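PDB 3E38: two-domain protein containing predicted PHP-like metal-dependent phosphoesterase from Bacteroides vulgatus ATCC 8482, which binds three zinc ions in a PHP-like domain joined to an Ig-like domain, and is probably a metal-dependent phosphoesterase, perhaps a 5'-3' exonuclease. Local coordinates for residues 268-282 against 299-313. Sequence-based numbering, arbitrary orientation.
Sequences QGVTLSITNVTDLVL and MTLKPHTRYTVRIGF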
ATOM      1  N   GLN B 268     -21.690  33.232 -19.466  1.00 40.87           N
ATOM      2  CA  GLN B 268     -20.233  32.984 -19.509  1.00 41.96           C
ATOM      3  C   GLN B 268     -19.837  31.520 -19.740  1.00 43.15           C
ATOM      4  O   GLN B 268     -18.697  31.235 -20.120  1.00 43.90           O
ATOM      5  CB  GLN B 268     -19.564  33.506 -18.235  1.00 42.34           C
ATOM      6  CG  GLN B 268     -19.396  35.032 -18.228  1.00 47.83           C
ATOM      7  CD  GLN B 268     -20.711  35.808 -18.148  1.00 57.23           C
ATOM      8  OE1 GLN B 268     -21.031  36.613 -19.034  1.00 58.45           O
ATOM      9  NE2 GLN B 268     -21.485  35.565 -17.091  1.00 62.29           N
ATOM     10  N   GLY B 269     -20.785  30.609 -19.529  1.00 42.75           N
ATOM     11  CA  GLY B 269     -20.534  29.164 -19.690  1.00 41.76           C
ATOM     12  C   GLY B 269     -21.384  28.249 -18.836  1.00 39.66           C
ATOM     13  O   GLY B 269     -22.356  28.664 -18.214  1.00 41.40           O
ATOM     14  N   VAL B 270     -20.984  26.985 -18.804  1.00 37.76           N
ATOM     15  CA  VAL B 270     -21.726  25.940 -18.086  1.00 34.61           C
ATOM     16  C   VAL B 270     -20.831  25.225 -17.104  1.00 33.88           C
ATOM     17  O   VAL B 270     -19.653  24.982 -17.367  1.00 33.83           O
ATOM     18  CB  VAL B 270     -22.357  24.899 -19.081  1.00 34.61           C
ATOM     19  CG1 VAL B 270     -23.036  23.718 -18.359  1.00 31.56           C
ATOM     20  CG2 VAL B 270     -23.341  25.578 -20.010  1.00 30.94           C
ATOM     21  N   THR B 271     -21.402  24.908 -15.956  1.00 32.77           N
ATOM     22  CA  THR B 271     -20.672  24.161 -14.929  1.00 33.35           C
ATOM     23  C   THR B 271     -21.266  22.777 -14.809  1.00 34.37           C
ATOM     24  O   THR B 271     -22.466  22.629 -14.593  1.00 36.57           O
ATOM     25  CB  THR B 271     -20.697  24.875 -13.588  1.00 31.43           C
ATOM     26  OG1 THR B 271     -19.918  26.063 -13.709  1.00 36.83           O
ATOM     27  CG2 THR B 271     -20.097  24.001 -12.494  1.00 35.65           C
ATOM     28  N   LEU B 272     -20.416  21.778 -15.012  1.00 33.66           N
ATOM     29  CA  LEU B 272     -20.799  20.370 -14.902  1.00 34.58           C
ATOM     30  C   LEU B 272     -20.190  19.705 -13.685  1.00 35.59           C
ATOM     31  O   LEU B 272     -19.239  20.184 -13.083  1.00 35.41           O
ATOM     32  CB  LEU B 272     -20.343  19.579 -16.145  1.00 34.50           C
ATOM     33  CG  LEU B 272     -20.834  19.998 -17.538  1.00 33.98           C
ATOM     34  CD1 LEU B 272     -20.124  19.184 -18.624  1.00 27.64           C
ATOM     35  CD2 LEU B 272     -22.338  19.843 -17.628  1.00 26.25           C
ATOM     36  N   SER B 273     -20.787  18.599 -13.292  1.00 38.78           N
ATOM     37  CA  SER B 273     -20.158  17.750 -12.281  1.00 40.73           C
ATOM     38  C   SER B 273     -20.118  16.372 -12.889  1.00 38.95           C
ATOM     39  O   SER B 273     -21.168  15.763 -13.101  1.00 40.23           O
ATOM     40  CB  SER B 273     -20.900  17.713 -10.935  1.00 42.38           C
ATOM     41  OG  SER B 273     -22.059  16.881 -11.006  1.00 51.12           O
ATOM     42  N   ILE B 274     -18.912  15.900 -13.185  1.00 36.11           N
ATOM     43  CA  ILE B 274     -18.711  14.565 -13.757  1.00 35.11           C
ATOM     44  C   ILE B 274     -18.106  13.605 -12.739  1.00 34.46           C
ATOM     45  O   ILE B 274     -17.083  13.857 -12.144  1.00 36.86           O
ATOM     46  CB  ILE B 274     -17.815  14.646 -14.966  1.00 35.21           C
ATOM     47  CG1 ILE B 274     -18.352  15.727 -15.897  1.00 34.56           C
ATOM     48  CG2 ILE B 274     -17.733  13.300 -15.657  1.00 34.97           C
ATOM     49  CD1 ILE B 274     -17.531  15.918 -17.118  1.00 29.25           C
ATOM     50  N   THR B 275     -18.794  12.513 -12.513  1.00 33.68           N
ATOM     51  CA  THR B 275     -18.331  11.517 -11.573  1.00 33.72           C
ATOM     52  C   THR B 275     -18.089  10.188 -12.229  1.00 32.41           C
ATOM     53  O   THR B 275     -18.928   9.683 -12.971  1.00 32.36           O
ATOM     54  CB  THR B 275     -19.369  11.294 -10.475  1.00 34.29           C
ATOM     55  OG1 THR B 275     -19.711  12.558  -9.908  1.00 37.14           O
ATOM     56  CG2 THR B 275     -18.851  10.356  -9.385  1.00 31.03           C
ATOM     57  N   ASN B 276     -16.901   9.669 -11.934  1.00 29.33           N
ATOM     58  CA  ASN B 276     -16.440   8.355 -12.328  1.00 29.85           C
ATOM     59  C   ASN B 276     -16.991   7.433 -11.262  1.00 33.45           C
ATOM     60  O   ASN B 276     -16.598   7.490 -10.073  1.00 35.50           O
ATOM     61  CB  ASN B 276     -14.911   8.295 -12.379  1.00 29.44           C
ATOM     62  CG  ASN B 276     -14.374   7.035 -13.040  1.00 31.97           C
ATOM     63  OD1 ASN B 276     -15.110   6.100 -13.313  1.00 32.99           O
ATOM     64  ND2 ASN B 276     -13.055   7.002 -13.278  1.00 29.48           N
ATOM     65  N   VAL B 277     -17.937   6.605 -11.673  1.00 33.35           N
ATOM     66  CA  VAL B 277     -18.627   5.716 -10.744  1.00 34.26           C
ATOM     67  C   VAL B 277     -18.031   4.302 -10.833  1.00 35.05           C
ATOM     68  O   VAL B 277     -18.613   3.319 -10.366  1.00 37.77           O
ATOM     69  CB  VAL B 277     -20.179   5.730 -11.024  1.00 33.93           C
ATOM     70  CG1 VAL B 277     -20.746   7.146 -10.889  1.00 28.07           C
ATOM     71  CG2 VAL B 277     -20.485   5.198 -12.382  1.00 23.58           C
ATOM     72  N   THR B 278     -16.850   4.224 -11.428  1.00 32.62           N
ATOM     73  CA  THR B 278     -16.167   2.928 -11.617  1.00 32.00           C
ATOM     74  C   THR B 278     -14.829   2.824 -10.920  1.00 31.43           C
ATOM     75  O   THR B 278     -14.387   3.721 -10.222  1.00 32.42           O
ATOM     76  CB  THR B 278     -15.941   2.603 -13.098  1.00 32.79           C
ATOM     77  OG1 THR B 278     -14.869   3.390 -13.612  1.00 35.11           O
ATOM     78  CG2 THR B 278     -17.204   2.917 -13.923  1.00 29.87           C
ATOM     79  N   ASP B 279     -14.249   1.647 -11.077  1.00 33.39           N
ATOM     80  CA  ASP B 279     -12.928   1.290 -10.553  1.00 30.76           C
ATOM     81  C   ASP B 279     -11.873   1.603 -11.621  1.00 32.24           C
ATOM     82  O   ASP B 279     -10.664   1.420 -11.429  1.00 32.39           O
ATOM     83  CB  ASP B 279     -12.827  -0.209 -10.203  1.00 32.44           C
ATOM     84  CG  ASP B 279     -13.423  -0.568  -8.873  1.00 32.06           C
ATOM     85  OD1 ASP B 279     -13.682   0.348  -8.066  1.00 36.44           O
ATOM     86  OD2 ASP B 279     -13.595  -1.789  -8.634  1.00 33.85           O
ATOM     87  N   LEU B 280     -12.361   2.097 -12.748  1.00 33.23           N
ATOM     88  CA  LEU B 280     -11.528   2.397 -13.888  1.00 31.20           C
ATOM     89  C   LEU B 280     -11.205   3.862 -14.008  1.00 30.64           C
ATOM     90  O   LEU B 280     -12.088   4.714 -14.058  1.00 32.28           O
ATOM     91  CB  LEU B 280     -12.230   2.016 -15.204  1.00 34.71           C
ATOM     92  CG  LEU B 280     -12.902   0.663 -15.460  1.00 37.79           C
ATOM     93  CD1 LEU B 280     -13.186   0.487 -16.993  1.00 37.65           C
ATOM     94  CD2 LEU B 280     -12.063  -0.419 -14.968  1.00 27.52           C
ATOM     95  N   VAL B 281      -9.924   4.133 -14.148  1.00 30.26           N
ATOM     96  CA  VAL B 281      -9.468   5.469 -14.367  1.00 33.79           C
ATOM     97  C   VAL B 281      -9.804   5.769 -15.810  1.00 33.74           C
ATOM     98  O   VAL B 281      -9.758   4.896 -16.668  1.00 33.23           O
ATOM     99  CB  VAL B 281      -7.971   5.655 -14.186  1.00 36.80           C
ATOM    100  CG1 VAL B 281      -7.240   4.997 -15.355  1.00 40.03           C
ATOM    101  CG2 VAL B 281      -7.655   7.167 -14.118  1.00 31.38           C
ATOM    102  N   LEU B 282     -10.174   7.013 -16.034  1.00 32.56           N
ATOM    103  CA  LEU B 282     -10.614   7.482 -17.346  1.00 35.68           C
ATOM    104  C   LEU B 282      -9.777   8.668 -17.738  1.00 34.33           C
ATOM    105  O   LEU B 282      -9.573   9.569 -16.959  1.00 34.89           O
ATOM    106  CB  LEU B 282     -12.111   7.845 -17.308  1.00 36.09           C
ATOM    107  CG  LEU B 282     -13.034   6.718 -16.816  1.00 39.35           C
ATOM    108  CD1 LEU B 282     -14.390   7.236 -16.290  1.00 28.86           C
ATOM    109  CD2 LEU B 282     -13.215   5.641 -17.935  1.00 27.91           C
HETATM  110  N   MSE B 299      -7.553  15.582 -19.011  1.00 35.90           N
HETATM  111  CA  MSE B 299      -8.243  15.359 -17.766  1.00 35.54           C
HETATM  112  C   MSE B 299      -8.307  13.900 -17.422  1.00 34.90           C
HETATM  113  O   MSE B 299      -8.593  13.057 -18.256  1.00 31.29           O
HETATM  114  CB  MSE B 299      -9.638  15.925 -17.925  1.00 38.68           C
HETATM  115  CG  MSE B 299     -10.441  15.901 -16.687  1.00 43.93           C
HETATM  116 SE   MSE B 299     -12.145  16.876 -16.812  0.75 41.13          SE
HETATM  117  CE  MSE B 299     -12.470  16.592 -14.862  1.00 42.32           C
ATOM    118  N   THR B 300      -7.992  13.613 -16.169  1.00 33.82           N
ATOM    119  CA  THR B 300      -8.037  12.247 -15.666  1.00 34.46           C
ATOM    120  C   THR B 300      -9.064  12.121 -14.595  1.00 34.68           C
ATOM    121  O   THR B 300      -8.969  12.766 -13.536  1.00 32.38           O
ATOM    122  CB  THR B 300      -6.739  11.795 -15.014  1.00 35.40           C
ATOM    123  OG1 THR B 300      -5.734  11.693 -16.020  1.00 37.15           O
ATOM    124  CG2 THR B 300      -6.949  10.408 -14.327  1.00 29.57           C
ATOM    125  N   LEU B 301     -10.053  11.281 -14.889  1.00 34.01           N
ATOM    126  CA  LEU B 301     -11.121  11.002 -13.940  1.00 31.94           C
ATOM    127  C   LEU B 301     -10.805   9.715 -13.217  1.00 29.39           C
ATOM    128  O   LEU B 301     -10.997   8.627 -13.725  1.00 27.22           O
ATOM    129  CB  LEU B 301     -12.484  10.894 -14.615  1.00 31.76           C
ATOM    130  CG  LEU B 301     -13.118  12.112 -15.234  1.00 35.78           C
ATOM    131  CD1 LEU B 301     -12.291  12.566 -16.413  1.00 39.86           C
ATOM    132  CD2 LEU B 301     -14.508  11.691 -15.659  1.00 32.54           C
ATOM    133  N   LYS B 302     -10.292   9.887 -12.014  1.00 30.62           N
ATOM    134  CA  LYS B 302      -9.960   8.784 -11.147  1.00 30.45           C
ATOM    135  C   LYS B 302     -11.205   8.044 -10.679  1.00 32.40           C
ATOM    136  O   LYS B 302     -12.316   8.582 -10.704  1.00 31.39           O
ATOM    137  CB  LYS B 302      -9.146   9.280  -9.927  1.00 30.99           C
ATOM    138  CG  LYS B 302      -7.691   9.619 -10.280  1.00 34.26           C
ATOM    139  CD  LYS B 302      -7.065  10.514  -9.252  1.00 45.72           C
ATOM    140  CE  LYS B 302      -5.615  10.903  -9.567  1.00 49.61           C
ATOM    141  NZ  LYS B 302      -4.577   9.976  -9.034  1.00 52.25           N
ATOM    142  N   PRO B 303     -11.011   6.784 -10.229  1.00 34.11           N
ATOM    143  CA  PRO B 303     -12.132   5.986  -9.758  1.00 31.20           C
ATOM    144  C   PRO B 303     -12.834   6.612  -8.598  1.00 34.03           C
ATOM    145  O   PRO B 303     -12.210   7.150  -7.682  1.00 34.55           O
ATOM    146  CB  PRO B 303     -11.474   4.672  -9.334  1.00 31.94           C
ATOM    147  CG  PRO B 303     -10.218   4.580 -10.211  1.00 31.06           C
ATOM    148  CD  PRO B 303      -9.769   5.993 -10.377  1.00 31.58           C
ATOM    149  N   HIS B 304     -14.150   6.534  -8.699  1.00 34.85           N
ATOM    150  CA  HIS B 304     -15.093   6.941  -7.658  1.00 32.90           C
ATOM    151  C   HIS B 304     -14.866   8.356  -7.176  1.00 32.32           C
ATOM    152  O   HIS B 304     -14.962   8.643  -6.007  1.00 33.76           O
ATOM    153  CB  HIS B 304     -15.029   5.940  -6.507  1.00 32.55           C
ATOM    154  CG  HIS B 304     -15.268   4.528  -6.948  1.00 34.17           C
ATOM    155  ND1 HIS B 304     -16.494   4.089  -7.396  1.00 35.59           N
ATOM    156  CD2 HIS B 304     -14.421   3.477  -7.076  1.00 28.01           C
ATOM    157  CE1 HIS B 304     -16.392   2.826  -7.779  1.00 33.57           C
ATOM    158  NE2 HIS B 304     -15.140   2.435  -7.603  1.00 29.67           N
ATOM    159  N   THR B 305     -14.546   9.219  -8.124  1.00 34.44           N
ATOM    160  CA  THR B 305     -14.271  10.628  -7.852  1.00 33.86           C
ATOM    161  C   THR B 305     -15.125  11.548  -8.678  1.00 33.01           C
ATOM    162  O   THR B 305     -15.274  11.350  -9.857  1.00 30.55           O
ATOM    163  CB  THR B 305     -12.791  10.924  -8.158  1.00 33.84           C
ATOM    164  OG1 THR B 305     -11.986  10.023  -7.390  1.00 39.76           O
ATOM    165  CG2 THR B 305     -12.423  12.378  -7.826  1.00 31.07           C
ATOM    166  N   ARG B 306     -15.661  12.572  -8.019  1.00 33.15           N
ATOM    167  CA  ARG B 306     -16.511  13.592  -8.654  1.00 32.16           C
ATOM    168  C   ARG B 306     -15.728  14.835  -8.971  1.00 30.83           C
ATOM    169  O   ARG B 306     -15.011  15.356  -8.146  1.00 30.23           O
ATOM    170  CB  ARG B 306     -17.665  13.985  -7.738  1.00 34.58           C
ATOM    171  CG  ARG B 306     -18.638  15.019  -8.348  1.00 37.42           C
ATOM    172  CD  ARG B 306     -19.676  15.477  -7.349  1.00 38.12           C
ATOM    173  NE  ARG B 306     -19.065  16.270  -6.278  1.00 58.50           N
ATOM    174  CZ  ARG B 306     -18.764  15.817  -5.059  1.00 65.16           C
ATOM    175  NH1 ARG B 306     -19.052  14.560  -4.742  1.00 65.65           N
ATOM    176  NH2 ARG B 306     -18.184  16.626  -4.155  1.00 60.74           N
ATOM    177  N   TYR B 307     -15.856  15.293 -10.201  1.00 34.68           N
ATOM    178  CA  TYR B 307     -15.178  16.513 -10.637  1.00 34.81           C
ATOM    179  C   TYR B 307     -16.141  17.600 -11.055  1.00 37.88           C
ATOM    180  O   TYR B 307     -17.207  17.323 -11.614  1.00 38.88           O
ATOM    181  CB  TYR B 307     -14.294  16.211 -11.832  1.00 36.41           C
ATOM    182  CG  TYR B 307     -13.219  15.222 -11.537  1.00 34.48           C
ATOM    183  CD1 TYR B 307     -13.474  13.856 -11.596  1.00 32.95           C
ATOM    184  CD2 TYR B 307     -11.951  15.647 -11.194  1.00 29.89           C
ATOM    185  CE1 TYR B 307     -12.490  12.940 -11.311  1.00 34.45           C
ATOM    186  CE2 TYR B 307     -10.947  14.732 -10.897  1.00 38.79           C
ATOM    187  CZ  TYR B 307     -11.225  13.382 -10.959  1.00 31.54           C
ATOM    188  OH  TYR B 307     -10.237  12.473 -10.686  1.00 35.74           O
ATOM    189  N   THR B 308     -15.742  18.839 -10.768  1.00 39.17           N
ATOM    190  CA  THR B 308     -16.465  20.030 -11.225  1.00 38.86           C
ATOM    191  C   THR B 308     -15.761  20.546 -12.460  1.00 39.27           C
ATOM    192  O   THR B 308     -14.592  20.893 -12.452  1.00 42.30           O
ATOM    193  CB  THR B 308     -16.493  21.114 -10.185  1.00 39.08           C
ATOM    194  OG1 THR B 308     -16.870  20.546  -8.933  1.00 40.85           O
ATOM    195  CG2 THR B 308     -17.482  22.221 -10.585  1.00 42.01           C
ATOM    196  N   VAL B 309     -16.493  20.586 -13.541  1.00 39.20           N
ATOM    197  CA  VAL B 309     -15.933  20.966 -14.820  1.00 38.59           C
ATOM    198  C   VAL B 309     -16.678  22.160 -15.399  1.00 39.16           C
ATOM    199  O   VAL B 309     -17.885  22.119 -15.636  1.00 41.35           O
ATOM    200  CB  VAL B 309     -15.996  19.754 -15.769  1.00 37.86           C
ATOM    201  CG1 VAL B 309     -15.438  20.078 -17.138  1.00 35.38           C
ATOM    202  CG2 VAL B 309     -15.248  18.600 -15.140  1.00 33.69           C
ATOM    203  N   ARG B 310     -15.933  23.234 -15.589  1.00 37.93           N
ATOM    204  CA  ARG B 310     -16.489  24.447 -16.157  1.00 37.77           C
ATOM    205  C   ARG B 310     -16.147  24.518 -17.623  1.00 35.84           C
ATOM    206  O   ARG B 310     -15.012  24.297 -18.038  1.00 36.88           O
ATOM    207  CB  ARG B 310     -15.954  25.680 -15.422  1.00 37.44           C
ATOM    208  CG  ARG B 310     -16.411  27.046 -16.007  1.00 39.68           C
ATOM    209  CD  ARG B 310     -17.853  27.450 -15.650  1.00 41.34           C
ATOM    210  NE  ARG B 310     -18.211  28.752 -16.225  1.00 38.76           N
ATOM    211  CZ  ARG B 310     -19.407  29.327 -16.102  1.00 46.64           C
ATOM    212  NH1 ARG B 310     -20.377  28.733 -15.416  1.00 51.41           N
ATOM    213  NH2 ARG B 310     -19.640  30.500 -16.674  1.00 51.44           N
ATOM    214  N   ILE B 311     -17.169  24.797 -18.405  1.00 35.21           N
ATOM    215  CA  ILE B 311     -17.016  25.001 -19.840  1.00 34.85           C
ATOM    216  C   ILE B 311     -17.396  26.446 -20.142  1.00 35.34           C
ATOM    217  O   ILE B 311     -18.535  26.861 -19.939  1.00 37.48           O
ATOM    218  CB  ILE B 311     -17.898  24.059 -20.697  1.00 34.45           C
ATOM    219  CG1 ILE B 311     -17.531  22.586 -20.480  1.00 34.81           C
ATOM    220  CG2 ILE B 311     -17.741  24.425 -22.187  1.00 26.30           C
ATOM    221  CD1 ILE B 311     -17.800  22.061 -19.109  1.00 37.06           C
ATOM    222  N   GLY B 312     -16.423  27.216 -20.594  1.00 35.15           N
ATOM    223  CA  GLY B 312     -16.651  28.601 -20.918  1.00 36.91           C
ATOM    224  C   GLY B 312     -17.138  28.848 -22.338  1.00 39.60           C
ATOM    225  O   GLY B 312     -16.783  28.123 -23.280  1.00 37.83           O
ATOM    226  N   PHE B 313     -17.962  29.896 -22.446  1.00 42.49           N
ATOM    227  CA  PHE B 313     -18.511  30.402 -23.723  1.00 42.94           C
ATOM    228  C   PHE B 313     -17.889  31.738 -24.056  1.00 42.73           C
ATOM    229  O   PHE B 313     -18.244  32.728 -23.448  1.00 42.24           O
ATOM    230  CB  PHE B 313     -20.030  30.624 -23.672  1.00 42.67           C
ATOM    231  CG  PHE B 313     -20.825  29.395 -23.365  1.00 44.72           C
ATOM    232  CD1 PHE B 313     -20.337  28.134 -23.689  1.00 43.47           C
ATOM    233  CD2 PHE B 313     -22.107  29.498 -22.830  1.00 47.13           C
ATOM    234  CE1 PHE B 313     -21.077  27.006 -23.420  1.00 38.38           C
ATOM    235  CE2 PHE B 313     -22.865  28.354 -22.571  1.00 38.78           C
ATOM    236  CZ  PHE B 313     -22.352  27.123 -22.869  1.00 37.69           C
TER
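G269, with no side chain, slots under the F313 ring; a CB would clash with I311 O. Its CA sits 3.7 Å from the ring centroid, a CH-pi contact over the face. On the other side of the sheet the R310 guanidinium lies flat over the G269-V270 backbone; bent at chi2 (77°), the chain swings NH1 back to hydrogen-bond to T271 OG1, 3.2 Å away in the guanidinium plane, while NH2 hydrogen-bonds to N266 OD1. From this end, G269 opposite G312, strands 269-276 and 306-313 run antiparallel. On their inner face I274 forks, CG2 meeting L301 CD2 at 3.6 Å and CD1 reaching V309 CG2. N276, its CG anti to the backbone N (chi1 -169°), pushes its amide into the hollow between the two loops. ND2 grips L301 O (2.7 Å) and, in a straighter bond (167°), L280 O at 2.6 Å, while OD1 closes an Asx turn with T278 N and takes T278 OG1. A leucine here would probably leave L280 O without its amide donor and T278 N and OG1 without their shared acceptor. P303 packs over the T278-D279 backbone, and T278 O stands over one face of the H304 ring, whose NE2 donates a hydrogen bond to D279 OD1 (2.6 Å). Beyond the loops L282 and L301 pair in a second ladder; such passage from one sheet to another is consistent with the beta-sandwich of an Ig-like domain.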